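Local atomic coordinates of predicted component of a thermophile-specific DNA repair system, contains a RAMP domain (Methanopyrus kandleri, PDB entry 4N0L), a protein that binds RNA as the CRISPR type III-A RAMP protein Csm3, probably holding the crRNA, and may have endonuclease activity. Residues T18-E26 and G33-D41; K168-P179 and R223-D234. All coordinates share one frame; numbering follows the deposited sequence. Where two conformers were deposited one is given.

Contact 1: residues T18-E26 and G33-D41; sequences TGTRIGTSE and GLDNPVIRD
Asn36, the first residue of an Asx turn, reaches across to the backbone of residues 21-23, and its amide ties together the two limbs of a hairpin-like excursion, whose connection carries the short helix 26-31. With CG anti to the backbone N (chi1 179°), the amide extends straight into the facing chain, and its ND2 gives both hydrogens away: to Arg21 O at 3.0 Å, approached from above the carbonyl plane, and to Gly23 O at 2.9 Å, nearer that carbonyl's plane. The other end of the amide, OD1, accepts from Val38 N within its own chain and closes the Asx turn. Held at both ends, the group cannot easily flip, and asparagine, with a donor and an acceptor on a short stem, suits the place. Thr20 OG1 gives a second bond to Arg21 O from the opposite face of that carbonyl. Gly23 N donates to Val38 O at 2.7 Å; the positive phi of Gly23 (82°), joined to an extended psi, is a conformation that glycine, lacking CB, adopts readily. Beside these bonds the packing is buried: the Val38 methyls lie against the Thr20 hydroxyl, CG2 3.8 Å from OG1, and Val218 of strand 217-218 touches both side chains.

The flanks are looser. On one, Leu34 CD2 meets Arg21 CD at 3.8 Å, aliphatic against aliphatic, while Thr24 turns its CG2 methyl to Leu34 O at 3.2 Å; these residues are partly exposed, and order fades toward Ser25, the N-cap of the helix. On the other, the Arg40 chain, bent at chi2 and chi3, folds its guanidinium back to bond Gly45 O through NH1, and Ile22 CD1 covers one face of that group toward its rim, 4.0 Å from NH2.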
loop_
_atom_site.group_PDB
_atom_site.type_symbol
_atom_site.label_atom_id
_atom_site.label_comp_id
_atom_site.label_asym_id
_atom_site.label_seq_id
_atom_site.Cartn_x
_atom_site.Cartn_y
_atom_site.Cartn_z
ATOM N N THR A 18 -17.489 9.632 2.521
ATOM C CA THR A 18 -18.025 10.748 1.753
ATOM C C THR A 18 -18.246 10.326 0.309
ATOM O O THR A 18 -17.562 9.437 -0.196
ATOM C CB THR A 18 -17.088 11.978 1.777
ATOM O OG1 THR A 18 -15.809 11.624 1.233
ATOM C CG2 THR A 18 -16.909 12.494 3.197
ATOM N N GLY A 19 -19.197 10.968 -0.358
ATOM C CA GLY A 19 -19.403 10.721 -1.772
ATOM C C GLY A 19 -18.342 11.435 -2.583
ATOM O O GLY A 19 -17.689 12.351 -2.083
ATOM N N THR A 20 -18.161 11.022 -3.834
ATOM C CA THR A 20 -17.168 11.653 -4.700
ATOM C C THR A 20 -17.679 11.852 -6.119
ATOM O O THR A 20 -18.624 11.192 -6.553
ATOM C CB THR A 20 -15.853 10.829 -4.793
ATOM O OG1 THR A 20 -16.109 9.584 -5.455
ATOM C CG2 THR A 20 -15.258 10.563 -3.418
ATOM N N ARG A 21 -17.042 12.772 -6.834
ATOM C CA ARG A 21 -17.206 12.877 -8.279
ATOM C C ARG A 21 -16.540 11.681 -8.957
ATOM O O ARG A 21 -15.801 10.931 -8.320
ATOM C CB ARG A 21 -16.612 14.196 -8.790
ATOM C CG ARG A 21 -15.093 14.161 -8.966
ATOM C CD ARG A 21 -14.549 15.299 -9.835
ATOM N NE ARG A 21 -15.172 15.363 -11.154
ATOM C CZ ARG A 21 -16.114 16.233 -11.503
ATOM N NH1 ARG A 21 -16.557 17.128 -10.629
ATOM N NH2 ARG A 21 -16.615 16.209 -12.731
ATOM N N ILE A 22 -16.818 11.496 -10.243
ATOM C CA ILE A 22 -16.189 10.428 -11.009
ATOM C C ILE A 22 -15.184 11.005 -11.998
ATOM O O ILE A 22 -15.558 11.732 -12.920
ATOM C CB ILE A 22 -17.229 9.582 -11.763
ATOM C CG1 ILE A 22 -18.195 8.929 -10.774
ATOM C CG2 ILE A 22 -16.538 8.518 -12.604
ATOM C CD1 ILE A 22 -19.336 8.184 -11.433
ATOM N N GLY A 23 -13.906 10.691 -11.800
ATOM C CA GLY A 23 -12.869 11.206 -12.674
ATOM C C GLY A 23 -12.486 12.609 -12.245
ATOM O O GLY A 23 -12.797 13.025 -11.128
ATOM N N THR A 24 -11.805 13.340 -13.120
ATOM C CA THR A 24 -11.461 14.725 -12.832
ATOM C C THR A 24 -11.815 15.565 -14.060
ATOM O O THR A 24 -12.867 15.364 -14.668
ATOM C CB THR A 24 -9.967 14.882 -12.470
ATOM O OG1 THR A 24 -9.532 13.751 -11.708
ATOM C CG2 THR A 24 -9.725 16.157 -11.659
ATOM N N SER A 25 -10.948 16.502 -14.424
ATOM C CA SER A 25 -11.186 17.368 -15.569
ATOM C C SER A 25 -9.856 17.751 -16.198
ATOM O O SER A 25 -8.813 17.659 -15.550
ATOM C CB SER A 25 -11.966 18.618 -15.154
ATOM O OG SER A 25 -11.131 19.549 -14.485
ATOM N N GLU A 26 -9.893 18.175 -17.458
ATOM C CA GLU A 26 -8.698 18.671 -18.133
ATOM C C GLU A 26 -8.153 19.891 -17.402
ATOM O O GLU A 26 -6.940 20.062 -17.271
ATOM C CB GLU A 26 -9.003 19.015 -19.593
ATOM N N GLY A 33 -4.663 20.666 -9.636
ATOM C CA GLY A 33 -5.594 20.697 -8.522
ATOM C C GLY A 33 -6.043 19.327 -8.039
ATOM O O GLY A 33 -5.278 18.611 -7.396
ATOM N N LEU A 34 -7.278 18.959 -8.367
ATOM C CA LEU A 34 -7.904 17.742 -7.849
ATOM C C LEU A 34 -7.286 16.459 -8.394
ATOM O O LEU A 34 -7.337 16.196 -9.594
ATOM C CB LEU A 34 -9.404 17.733 -8.166
ATOM C CG LEU A 34 -10.240 16.553 -7.655
ATOM C CD1 LEU A 34 -9.902 16.233 -6.205
ATOM C CD2 LEU A 34 -11.720 16.859 -7.786
ATOM N N ASP A 35 -6.685 15.674 -7.504
ATOM C CA ASP A 35 -6.307 14.300 -7.816
ATOM C C ASP A 35 -7.390 13.341 -7.316
ATOM O O ASP A 35 -7.535 13.140 -6.111
ATOM C CB ASP A 35 -4.953 13.953 -7.190
ATOM C CG ASP A 35 -4.643 12.464 -7.245
ATOM O OD1 ASP A 35 -4.991 11.813 -8.254
ATOM O OD2 ASP A 35 -4.055 11.942 -6.273
ATOM N N ASN A 36 -8.162 12.768 -8.236
ATOM C CA ASN A 36 -9.241 11.852 -7.861
ATOM C C ASN A 36 -9.087 10.483 -8.519
ATOM O O ASN A 36 -9.250 10.352 -9.732
ATOM C CB ASN A 36 -10.606 12.452 -8.214
ATOM C CG ASN A 36 -11.762 11.524 -7.866
ATOM O OD1 ASN A 36 -11.651 10.677 -6.979
ATOM N ND2 ASN A 36 -12.884 11.689 -8.563
ATOM N N PRO A 37 -8.780 9.455 -7.713
ATOM C CA PRO A 37 -8.520 8.097 -8.203
ATOM C C PRO A 37 -9.783 7.361 -8.640
ATOM O O PRO A 37 -9.693 6.380 -9.382
ATOM C CB PRO A 37 -7.893 7.409 -6.990
ATOM C CG PRO A 37 -8.508 8.104 -5.824
ATOM C CD PRO A 37 -8.667 9.541 -6.244
ATOM N N VAL A 38 -10.943 7.830 -8.190
ATOM C CA VAL A 38 -12.207 7.213 -8.572
ATOM C C VAL A 38 -12.516 7.539 -10.025
ATOM O O VAL A 38 -12.766 8.692 -10.375
ATOM C CB VAL A 38 -13.369 7.684 -7.678
ATOM C CG1 VAL A 38 -14.677 7.058 -8.138
ATOM C CG2 VAL A 38 -13.092 7.338 -6.224
ATOM N N ILE A 39 -12.488 6.520 -10.876
ATOM C CA ILE A 39 -12.674 6.722 -12.309
ATOM C C ILE A 39 -13.677 5.739 -12.898
ATOM O O ILE A 39 -14.052 4.758 -12.259
ATOM C CB ILE A 39 -11.339 6.594 -13.076
ATOM C CG1 ILE A 39 -10.756 5.189 -12.904
ATOM C CG2 ILE A 39 -10.339 7.637 -12.600
ATOM C CD1 ILE A 39 -9.572 4.907 -13.810
ATOM N N ARG A 40 -14.112 6.019 -14.123
ATOM C CA ARG A 40 -15.065 5.165 -14.821
ATOM C C ARG A 40 -14.374 3.958 -15.445
ATOM O O ARG A 40 -13.327 4.089 -16.081
ATOM C CB ARG A 40 -15.797 5.959 -15.906
ATOM C CG ARG A 40 -16.990 5.240 -16.511
ATOM C CD ARG A 40 -18.194 5.260 -15.591
ATOM N NE ARG A 40 -18.869 6.555 -15.600
ATOM C CZ ARG A 40 -20.109 6.753 -15.163
ATOM N NH1 ARG A 40 -20.820 5.739 -14.688
ATOM N NH2 ARG A 40 -20.642 7.967 -15.209
ATOM N N ASP A 41 -14.964 2.784 -15.253
ATOM C CA ASP A 41 -14.453 1.564 -15.863
ATOM C C ASP A 41 -15.059 1.394 -17.251
ATOM O O ASP A 41 -16.275 1.265 -17.386
ATOM C CB ASP A 41 -14.767 0.347 -14.992
ATOM C CG ASP A 41 -14.305 -0.956 -15.616
ATOM O OD1 ASP A 41 -14.712 -2.028 -15.121
ATOM O OD2 ASP A 41 -13.553 -0.909 -16.611
#

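Contact 2: residues K168-P179 and R223-D234; sequences KEARVAFRDAHP and RFGLEVVYRVED
The phenyl ring of Phe174 and the forked side chain of Val228 lie side by side on one face of an antiparallel strand pair. Val228 CG1 sits over the ring centre, 4.0 Å from the centroid in a CH-pi contact, while CG2 touches CD1. A branched residue offers two bumps, one for the middle of the flat ring and one for its rim. Along the same face Val172 CG1 comes to the edge of the Tyr230 ring, 3.8 Å from CD2. Leu245 and Leu249 of helix 238-255 pack on Val172 and Phe174.

Regular pairing runs from Arg171 to Arg175, with Ala173 and Val229 exchanging two backbone bonds. It then opens: a water bridges Arg175 O, Gly225 O and Glu227 N where the chains part. Beyond it the register has shifted by one, and the small methyl of Ala177 packs against Gly225 O, 3.3 Å from CB, and beside Phe224 CB. Pro179 CD rests against Phe224 CD2 at 3.8 Å.

At the other end a charged cluster fills the corner. Arg171, extended from CG to NE, runs alongside Tyr230, its NE donating to Glu233 OE1 at 2.8 Å from above the carboxylate plane. Lys168 NZ takes the syn lone pair of that same oxygen at 2.7 Å, and Arg231 NH1 binds OE2. Asp241 receives both Arg171 NH1 and Tyr230 OH. Arg231 NH2 also bonds Ala170 O. Strand 172-174, paired to 223-231, is the outermost strand within this chain of the antiparallel sheet of the RRM-like RAMP fold, helix-covered on its Phe174 face.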
loop_
_atom_site.group_PDB
_atom_site.type_symbol
_atom_site.label_atom_id
_atom_site.label_comp_id
_atom_site.label_asym_id
_atom_site.label_seq_id
_atom_site.Cartn_x
_atom_site.Cartn_y
_atom_site.Cartn_z
ATOM N N LYS A 168 13.591 -2.817 -7.278
ATOM C CA LYS A 168 12.875 -3.825 -6.503
ATOM C C LYS A 168 11.384 -3.848 -6.813
ATOM O O LYS A 168 10.719 -2.810 -6.817
ATOM C CB LYS A 168 13.072 -3.605 -5.005
ATOM C CG LYS A 168 12.883 -4.876 -4.191
ATOM C CD LYS A 168 12.087 -4.622 -2.926
ATOM C CE LYS A 168 11.921 -5.902 -2.125
ATOM N NZ LYS A 168 11.166 -6.935 -2.879
ATOM N N GLU A 169 10.867 -5.041 -7.075
ATOM C CA GLU A 169 9.434 -5.230 -7.230
ATOM C C GLU A 169 8.740 -5.096 -5.881
ATOM O O GLU A 169 9.204 -5.645 -4.881
ATOM C CB GLU A 169 9.130 -6.596 -7.853
ATOM C CG GLU A 169 7.654 -6.837 -8.142
ATOM C CD GLU A 169 7.083 -5.861 -9.155
ATOM O OE1 GLU A 169 7.846 -5.383 -10.022
ATOM O OE2 GLU A 169 5.870 -5.570 -9.077
ATOM N N ALA A 170 7.641 -4.347 -5.860
ATOM C CA ALA A 170 6.844 -4.154 -4.651
ATOM C C ALA A 170 6.398 -5.477 -4.043
ATOM O O ALA A 170 6.030 -6.405 -4.763
ATOM C CB ALA A 170 5.631 -3.287 -4.954
ATOM N N ARG A 171 6.441 -5.556 -2.717
ATOM C CA ARG A 171 5.931 -6.716 -1.995
ATOM C C ARG A 171 4.405 -6.724 -1.925
ATOM O O ARG A 171 3.796 -7.759 -1.653
ATOM C CB ARG A 171 6.517 -6.770 -0.583
ATOM C CG ARG A 171 7.910 -7.368 -0.526
ATOM C CD ARG A 171 8.508 -7.280 0.864
ATOM N NE ARG A 171 9.936 -7.585 0.845
ATOM C CZ ARG A 171 10.730 -7.520 1.909
ATOM N NH1 ARG A 171 10.236 -7.165 3.086
ATOM N NH2 ARG A 171 12.017 -7.814 1.795
ATOM N N VAL A 172 3.786 -5.570 -2.160
ATOM C CA VAL A 172 2.330 -5.478 -2.102
ATOM C C VAL A 172 1.711 -5.196 -3.465
ATOM O O VAL A 172 2.264 -4.457 -4.281
ATOM C CB VAL A 172 1.858 -4.387 -1.107
ATOM C CG1 VAL A 172 2.248 -4.756 0.314
ATOM C CG2 VAL A 172 2.411 -3.021 -1.493
ATOM N N ALA A 173 0.561 -5.815 -3.707
ATOM C CA ALA A 173 -0.215 -5.553 -4.907
ATOM C C ALA A 173 -1.680 -5.361 -4.538
ATOM O O ALA A 173 -2.253 -6.160 -3.795
ATOM C CB ALA A 173 -0.058 -6.686 -5.907
ATOM N N PHE A 174 -2.277 -4.295 -5.059
ATOM C CA PHE A 174 -3.679 -3.999 -4.802
ATOM C C PHE A 174 -4.537 -4.430 -5.980
ATOM O O PHE A 174 -4.249 -4.085 -7.124
ATOM C CB PHE A 174 -3.886 -2.505 -4.535
ATOM C CG PHE A 174 -3.344 -2.032 -3.215
ATOM C CD1 PHE A 174 -4.206 -1.687 -2.187
ATOM C CD2 PHE A 174 -1.979 -1.928 -3.001
ATOM C CE1 PHE A 174 -3.719 -1.248 -0.971
ATOM C CE2 PHE A 174 -1.486 -1.491 -1.786
ATOM C CZ PHE A 174 -2.357 -1.151 -0.770
ATOM N N ARG A 175 -5.588 -5.190 -5.702
ATOM C CA ARG A 175 -6.534 -5.561 -6.744
ATOM C C ARG A 175 -7.404 -4.358 -7.075
ATOM O O ARG A 175 -7.693 -3.541 -6.197
ATOM C CB ARG A 175 -7.407 -6.735 -6.297
ATOM C CG ARG A 175 -8.142 -7.435 -7.426
ATOM C CD ARG A 175 -8.513 -8.854 -7.035
ATOM N NE ARG A 175 -9.311 -9.516 -8.063
ATOM C CZ ARG A 175 -10.605 -9.284 -8.260
ATOM N NH1 ARG A 175 -11.238 -8.397 -7.507
ATOM N NH2 ARG A 175 -11.261 -9.930 -9.214
ATOM N N ASP A 176 -7.807 -4.239 -8.336
ATOM C CA ASP A 176 -8.752 -3.200 -8.725
ATOM C C ASP A 176 -10.003 -3.325 -7.862
ATOM O O ASP A 176 -10.569 -4.410 -7.729
ATOM C CB ASP A 176 -9.105 -3.299 -10.212
ATOM C CG ASP A 176 -7.982 -2.816 -11.113
ATOM O OD1 ASP A 176 -7.026 -2.204 -10.593
ATOM O OD2 ASP A 176 -8.061 -3.039 -12.340
ATOM N N ALA A 177 -10.410 -2.214 -7.255
ATOM C CA ALA A 177 -11.551 -2.213 -6.350
ATOM C C ALA A 177 -12.825 -1.805 -7.078
ATOM O O ALA A 177 -13.029 -0.632 -7.389
ATOM C CB ALA A 177 -11.292 -1.287 -5.168
ATOM N N HIS A 178 -13.680 -2.784 -7.341
ATOM C CA HIS A 178 -14.936 -2.546 -8.039
ATOM C C HIS A 178 -16.086 -2.526 -7.041
ATOM O O HIS A 178 -15.982 -3.119 -5.967
ATOM C CB HIS A 178 -15.165 -3.619 -9.109
ATOM C CG HIS A 178 -14.209 -3.543 -10.256
ATOM N ND1 HIS A 178 -14.455 -2.786 -11.383
ATOM C CD2 HIS A 178 -13.000 -4.122 -10.457
ATOM C CE1 HIS A 178 -13.447 -2.905 -12.225
ATOM N NE2 HIS A 178 -12.547 -3.712 -11.684
ATOM N N PRO A 179 -17.191 -1.849 -7.387
ATOM C CA PRO A 179 -18.321 -1.815 -6.453
ATOM C C PRO A 179 -18.902 -3.205 -6.203
ATOM O O PRO A 179 -18.988 -4.013 -7.128
ATOM C CB PRO A 179 -19.338 -0.909 -7.158
ATOM C CG PRO A 179 -18.956 -0.937 -8.597
ATOM C CD PRO A 179 -17.467 -1.098 -8.624
ATOM N N ARG A 223 -19.445 0.805 -1.531
ATOM C CA ARG A 223 -18.468 -0.168 -1.077
ATOM C C ARG A 223 -17.777 -0.854 -2.247
ATOM O O ARG A 223 -18.423 -1.300 -3.197
ATOM C CB ARG A 223 -19.140 -1.188 -0.159
ATOM C CG ARG A 223 -19.605 -0.577 1.159
ATOM C CD ARG A 223 -20.660 -1.425 1.833
ATOM N NE ARG A 223 -21.329 -0.711 2.918
ATOM C CZ ARG A 223 -21.095 -0.922 4.209
ATOM N NH1 ARG A 223 -20.204 -1.830 4.583
ATOM N NH2 ARG A 223 -21.755 -0.228 5.127
ATOM N N PHE A 224 -16.453 -0.914 -2.173
ATOM C CA PHE A 224 -15.644 -1.503 -3.227
ATOM C C PHE A 224 -14.824 -2.653 -2.665
ATOM O O PHE A 224 -14.285 -2.556 -1.563
ATOM C CB PHE A 224 -14.741 -0.445 -3.872
ATOM C CG PHE A 224 -15.499 0.698 -4.499
ATOM C CD1 PHE A 224 -16.031 1.716 -3.717
ATOM C CD2 PHE A 224 -15.690 0.745 -5.871
ATOM C CE1 PHE A 224 -16.737 2.759 -4.291
ATOM C CE2 PHE A 224 -16.394 1.790 -6.452
ATOM C CZ PHE A 224 -16.919 2.797 -5.659
ATOM N N GLY A 225 -14.768 -3.753 -3.408
ATOM C CA GLY A 225 -14.043 -4.935 -2.978
ATOM C C GLY A 225 -12.584 -4.659 -2.680
ATOM O O GLY A 225 -11.908 -3.979 -3.449
ATOM N N LEU A 226 -12.115 -5.177 -1.559
ATOM C CA LEU A 226 -10.730 -5.034 -1.159
ATOM C C LEU A 226 -10.047 -6.389 -1.074
ATOM O O LEU A 226 -10.338 -7.194 -0.208
ATOM C CB LEU A 226 -10.620 -4.304 0.173
ATOM C CG LEU A 226 -9.201 -4.002 0.643
ATOM C CD1 LEU A 226 -8.513 -3.021 -0.288
ATOM C CD2 LEU A 226 -9.209 -3.469 2.060
ATOM N N GLU A 227 -9.148 -6.646 -1.995
ATOM C CA GLU A 227 -8.019 -7.533 -1.988
ATOM C C GLU A 227 -6.458 -6.886 -2.188
ATOM O O GLU A 227 -5.873 -6.233 -3.117
ATOM C CB GLU A 227 -8.308 -8.549 -3.094
ATOM C CG GLU A 227 -7.534 -9.848 -2.927
ATOM C CD GLU A 227 -7.758 -10.822 -4.066
ATOM O OE1 GLU A 227 -6.759 -11.291 -4.654
ATOM O OE2 GLU A 227 -8.932 -11.131 -4.361
ATOM N N VAL A 228 -5.803 -7.190 -1.074
ATOM C CA VAL A 228 -4.422 -6.731 -1.077
ATOM C C VAL A 228 -3.501 -7.921 -0.843
ATOM O O VAL A 228 -3.618 -8.611 0.169
ATOM C CB VAL A 228 -4.175 -5.658 0.000
ATOM C CG1 VAL A 228 -2.772 -5.087 -0.125
ATOM C CG2 VAL A 228 -5.211 -4.548 -0.104
ATOM N N VAL A 229 -2.585 -8.161 -1.778
ATOM C CA VAL A 229 -1.693 -9.311 -1.685
ATOM C C VAL A 229 -0.280 -8.885 -1.299
ATOM O O VAL A 229 0.350 -8.091 -1.996
ATOM C CB VAL A 229 -1.630 -10.095 -3.016
ATOM C CG1 VAL A 229 -0.785 -11.349 -2.849
ATOM C CG2 VAL A 229 -3.027 -10.457 -3.495
ATOM N N TYR A 230 0.205 -9.414 -0.181
ATOM C CA TYR A 230 1.571 -9.164 0.265
ATOM C C TYR A 230 2.447 -10.394 0.047
ATOM O O TYR A 230 2.127 -11.484 0.522
ATOM C CB TYR A 230 1.591 -8.752 1.740
ATOM C CG TYR A 230 2.973 -8.744 2.362
ATOM C CD1 TYR A 230 3.452 -9.844 3.065
ATOM C CD2 TYR A 230 3.796 -7.630 2.254
ATOM C CE1 TYR A 230 4.714 -9.836 3.635
ATOM C CE2 TYR A 230 5.056 -7.613 2.820
ATOM C CZ TYR A 230 5.509 -8.718 3.510
ATOM O OH TYR A 230 6.765 -8.701 4.074
ATOM N N ARG A 231 3.555 -10.215 -0.665
ATOM C CA ARG A 231 4.478 -11.318 -0.913
ATOM C C ARG A 231 5.515 -11.433 0.199
ATOM O O ARG A 231 6.325 -10.529 0.404
ATOM C CB ARG A 231 5.178 -11.146 -2.262
ATOM C CG ARG A 231 4.236 -11.103 -3.456
ATOM C CD ARG A 231 4.994 -10.990 -4.775
ATOM N NE ARG A 231 5.838 -9.798 -4.836
ATOM C CZ ARG A 231 7.140 -9.788 -4.569
ATOM N NH1 ARG A 231 7.754 -10.909 -4.215
ATOM N NH2 ARG A 231 7.831 -8.658 -4.651
ATOM N N VAL A 232 5.482 -12.548 0.919
ATOM C CA VAL A 232 6.451 -12.795 1.977
ATOM C C VAL A 232 7.807 -13.121 1.358
ATOM O O VAL A 232 7.946 -14.107 0.637
ATOM C CB VAL A 232 6.010 -13.949 2.900
ATOM C CG1 VAL A 232 7.060 -14.206 3.972
ATOM C CG2 VAL A 232 4.656 -13.647 3.523
ATOM N N GLU A 233 8.804 -12.289 1.637
ATOM C CA GLU A 233 10.136 -12.484 1.076
ATOM C C GLU A 233 11.164 -12.660 2.180
ATOM O O GLU A 233 12.095 -13.452 2.056
ATOM C CB GLU A 233 10.532 -11.303 0.191
ATOM C CG GLU A 233 9.902 -11.309 -1.187
ATOM C CD GLU A 233 10.236 -10.062 -1.983
ATOM O OE1 GLU A 233 10.773 -9.101 -1.393
ATOM O OE2 GLU A 233 9.963 -10.043 -3.201
ATOM N N ASP A 234 10.984 -11.913 3.261
ATOM C CA ASP A 234 11.924 -11.928 4.369
ATOM C C ASP A 234 11.178 -12.083 5.688
ATOM O O ASP A 234 10.513 -11.152 6.142
ATOM C CB ASP A 234 12.760 -10.650 4.378
ATOM C CG ASP A 234 13.878 -10.699 5.393
ATOM O OD1 ASP A 234 15.020 -11.015 5.000
ATOM O OD2 ASP A 234 13.614 -10.426 6.583
HETATM O O HOH W 1 -9.235 -4.596 -4.166
#

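How the contacts relate
Both segments of contact 1 precede both segments of contact 2 along the chain, and the two centres lie about 21 Å apart within one RAMP superfamily range. Contact 2 is central, about 7 Å from the middle of the chain, and joins the outermost strand 172-174 to 223-231 in the five-stranded sheet. Contact 1 lies some 20 Å from that middle, on an excursion that follows strand 7-16, the neighbour of 223-231 on its other side. Strand 217-218, which pairs with 20-21, leads soon into 223-231. The two contacts also touch directly, Asp41 OD1 approaching His178 CE1 at 3.3 Å, so the peripheral loops touch the segment leading out of strand 172-174.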